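Local coordinates for hypothetical protein (Parabacteroides merdae, PDB 4OO3), which is probably an oxidoreductase that uses a nicotinamide dinucleotide, bound by its Rossmann-fold domain, on a substrate not yet identified, at residues 18-24 with 93-97. Residues are numbered along the deposited sequence; the frame is centred on the assembly and turned at random. Where two conformers were deposited one is given.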
ATOM      1  N   ASP A  18     -16.763  -5.840   8.491  1.00 29.48           N
ATOM      2  CA  ASP A  18     -16.572  -6.860   7.469  1.00 29.88           C
ATOM      3  C   ASP A  18     -15.093  -7.103   7.159  1.00 29.40           C
ATOM      4  O   ASP A  18     -14.656  -6.911   6.030  1.00 30.88           O
ATOM      5  CB  ASP A  18     -17.339  -6.467   6.204  1.00 30.25           C
ATOM      6  CG  ASP A  18     -17.412  -7.593   5.178  1.00 31.56           C
ATOM      7  OD1 ASP A  18     -17.251  -8.770   5.550  1.00 29.89           O
ATOM      8  OD2 ASP A  18     -17.640  -7.293   3.989  1.00 35.19           O
ATOM      9  N   PRO A  19     -14.314  -7.514   8.175  1.00 30.49           N
ATOM     10  CA  PRO A  19     -12.891  -7.760   7.971  1.00 30.47           C
ATOM     11  C   PRO A  19     -12.680  -8.994   7.113  1.00 31.48           C
ATOM     12  O   PRO A  19     -13.355 -10.002   7.310  1.00 30.95           O
ATOM     13  CB  PRO A  19     -12.370  -7.993   9.386  1.00 31.43           C
ATOM     14  CG  PRO A  19     -13.533  -8.566  10.114  1.00 32.42           C
ATOM     15  CD  PRO A  19     -14.737  -7.861   9.545  1.00 32.23           C
ATOM     16  N   GLY A  20     -11.783  -8.893   6.141  1.00 32.96           N
ATOM     17  CA  GLY A  20     -11.493 -10.016   5.250  1.00 33.98           C
ATOM     18  C   GLY A  20     -10.041 -10.126   4.847  1.00 33.02           C
ATOM     19  O   GLY A  20      -9.719 -10.888   3.947  1.00 36.12           O
ATOM     20  N   HIS A  21      -9.172  -9.382   5.527  1.00 34.03           N
ATOM     21  CA  HIS A  21      -7.729  -9.417   5.299  1.00 32.88           C
ATOM     22  C   HIS A  21      -7.021  -9.301   6.661  1.00 31.86           C
ATOM     23  O   HIS A  21      -7.591  -8.765   7.608  1.00 34.36           O
ATOM     24  CB  HIS A  21      -7.322  -8.265   4.370  1.00 32.97           C
ATOM     25  CG  HIS A  21      -5.917  -8.363   3.863  1.00 35.42           C
ATOM     26  ND1 HIS A  21      -4.853  -7.754   4.492  1.00 36.17           N
ATOM     27  CD2 HIS A  21      -5.395  -9.010   2.794  1.00 35.08           C
ATOM     28  CE1 HIS A  21      -3.740  -8.019   3.837  1.00 34.80           C
ATOM     29  NE2 HIS A  21      -4.041  -8.782   2.804  1.00 36.13           N
ATOM     30  N   PHE A  22      -5.788  -9.801   6.749  1.00 31.58           N
ATOM     31  CA  PHE A  22      -4.951  -9.749   7.966  0.50 31.40           C
ATOM     32  C   PHE A  22      -4.800  -8.336   8.531  1.00 30.35           C
ATOM     33  O   PHE A  22      -4.690  -8.139   9.741  1.00 30.73           O
ATOM     34  CB  PHE A  22      -3.563 -10.346   7.636  0.50 33.25           C
ATOM     35  CG  PHE A  22      -2.523 -10.191   8.728  0.50 32.94           C
ATOM     36  CD1 PHE A  22      -2.816 -10.494  10.051  0.50 34.03           C
ATOM     37  CD2 PHE A  22      -1.229  -9.795   8.411  0.50 32.66           C
ATOM     38  CE1 PHE A  22      -1.856 -10.371  11.041  0.50 34.66           C
ATOM     39  CE2 PHE A  22      -0.261  -9.675   9.394  0.50 33.46           C
ATOM     40  CZ  PHE A  22      -0.577  -9.962  10.712  0.50 34.71           C
ATOM     41  N   HIS A  23      -4.769  -7.344   7.644  1.00 30.40           N
ATOM     42  CA  HIS A  23      -4.566  -5.943   8.057  1.00 28.94           C
ATOM     43  C   HIS A  23      -5.664  -5.402   8.970  1.00 28.32           C
ATOM     44  O   HIS A  23      -5.394  -4.547   9.812  1.00 26.73           O
ATOM     45  CB  HIS A  23      -4.388  -5.021   6.852  1.00 29.17           C
ATOM     46  CG  HIS A  23      -3.120  -5.257   6.099  1.00 30.73           C
ATOM     47  ND1 HIS A  23      -2.869  -4.693   4.869  1.00 31.41           N
ATOM     48  CD2 HIS A  23      -2.039  -6.017   6.392  1.00 33.52           C
ATOM     49  CE1 HIS A  23      -1.683  -5.084   4.441  1.00 32.29           C
ATOM     50  NE2 HIS A  23      -1.159  -5.886   5.349  1.00 35.27           N
ATOM     51  N   ALA A  24      -6.886  -5.909   8.827  1.00 27.79           N
ATOM     52  CA  ALA A  24      -7.943  -5.588   9.779  1.00 29.13           C
ATOM     53  C   ALA A  24      -7.502  -5.918  11.211  1.00 30.20           C
ATOM     54  O   ALA A  24      -7.774  -5.158  12.142  1.00 32.20           O
ATOM     55  CB  ALA A  24      -9.225  -6.333   9.433  1.00 29.43           C
ATOM     56  N   ILE A  93     -12.417   0.488  11.073  1.00 26.30           N
ATOM     57  CA  ILE A  93     -11.300  -0.129  10.378  1.00 25.97           C
ATOM     58  C   ILE A  93     -11.817  -0.994   9.227  1.00 26.08           C
ATOM     59  O   ILE A  93     -12.525  -1.979   9.458  1.00 27.39           O
ATOM     60  CB  ILE A  93     -10.487  -1.030  11.336  1.00 26.10           C
ATOM     61  CG1 ILE A  93     -10.026  -0.235  12.569  1.00 26.12           C
ATOM     62  CG2 ILE A  93      -9.311  -1.665  10.601  1.00 25.00           C
ATOM     63  CD1 ILE A  93      -9.158   0.964  12.252  1.00 25.40           C
ATOM     64  N   GLN A  94     -11.454  -0.646   7.995  1.00 26.55           N
ATOM     65  CA  GLN A  94     -11.910  -1.402   6.819  1.00 28.16           C
ATOM     66  C   GLN A  94     -10.747  -2.073   6.084  1.00 27.09           C
ATOM     67  O   GLN A  94      -9.907  -1.404   5.500  1.00 28.29           O
ATOM     68  CB  GLN A  94     -12.708  -0.497   5.864  1.00 30.06           C
ATOM     69  CG  GLN A  94     -13.968  -1.155   5.298  1.00 33.88           C
ATOM     70  CD  GLN A  94     -13.672  -2.429   4.504  1.00 36.73           C
ATOM     71  OE1 GLN A  94     -12.780  -2.447   3.656  1.00 35.13           O
ATOM     72  NE2 GLN A  94     -14.410  -3.504   4.789  1.00 41.22           N
ATOM     73  N   ALA A  95     -10.707  -3.401   6.131  1.00 27.31           N
ATOM     74  CA  ALA A  95      -9.747  -4.180   5.356  1.00 29.50           C
ATOM     75  C   ALA A  95     -10.367  -5.513   4.965  1.00 31.12           C
ATOM     76  O   ALA A  95     -10.623  -6.361   5.818  1.00 31.06           O
ATOM     77  CB  ALA A  95      -8.460  -4.410   6.136  1.00 29.05           C
ATOM     78  N   GLY A  96     -10.604  -5.683   3.668  1.00 31.65           N
ATOM     79  CA  GLY A  96     -11.144  -6.918   3.143  1.00 31.70           C
ATOM     80  C   GLY A  96     -11.691  -6.749   1.747  1.00 31.65           C
ATOM     81  O   GLY A  96     -10.956  -6.417   0.814  1.00 29.98           O
ATOM     82  N   ASN A  97     -12.989  -6.975   1.608  1.00 34.25           N
ATOM     83  CA  ASN A  97     -13.632  -6.931   0.310  1.00 35.26           C
ATOM     84  C   ASN A  97     -13.652  -5.518  -0.277  1.00 36.90           C
ATOM     85  O   ASN A  97     -14.379  -4.651   0.194  1.00 39.96           O
ATOM     86  CB  ASN A  97     -15.045  -7.494   0.401  1.00 36.25           C
ATOM     87  CG  ASN A  97     -15.616  -7.818  -0.951  1.00 35.60           C
ATOM     88  OD1 ASN A  97     -15.774  -6.936  -1.791  1.00 36.91           O
ATOM     89  ND2 ASN A  97     -15.900  -9.092  -1.185  1.00 37.42           N
TER
HETATM   90  O   HOH W   1     -14.188  -8.423   3.725  1.00 34.97           O
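His21 and His23, whose CB atoms both approach Ala95, set their imidazoles edge to face: CE1 of His21 sits 3.4 Å above the plane of the His23 ring, over its centre, while CD2 of His23 meets the edge of the His21 ring in plane. Both segments belong to the Rossmann fold, where the loops leaving the parallel neighbours 14-17 and 91-94 meet at the switch in strand order, the usual site of a dinucleotide. Hydrogen bonds from ND1 to Asp118 and from NE2 to His395 fix the rotation of the His23 ring. The His21 ring folds back over the helix start because CG is anti to the backbone N (chi1 -169°), and ND1 accepts from His23 N at 3.2 Å, tilted out of the ring plane: an N-cap bond. The CB of Ala95 packs against the start of helix 22-26, 3.5 Å from Ala24 N and 3.9 Å from Ala24 CB. The carbonyl of Ala95 is the main polar link. Gly20 N donates to Ala95 O at 2.8 Å, nearly straight (172°) and in the carbonyl plane on a lone pair. His21 N adds a weak bond to the same oxygen, and Pro19 CA supplies a CH...O contact. The backbones are close here, with Gly20 N only 3.6 Å from Gly96 CA. The bent side chain of Gln94 brings only NE2 near Asp18 O, with a weak bond to Leu17 O, while OE1 is bonded to Lys101 NZ. Beyond Gly96, one water completes the junction, donating to Asp18 O at 2.8 Å and accepting from Asn97 N at 2.8 Å.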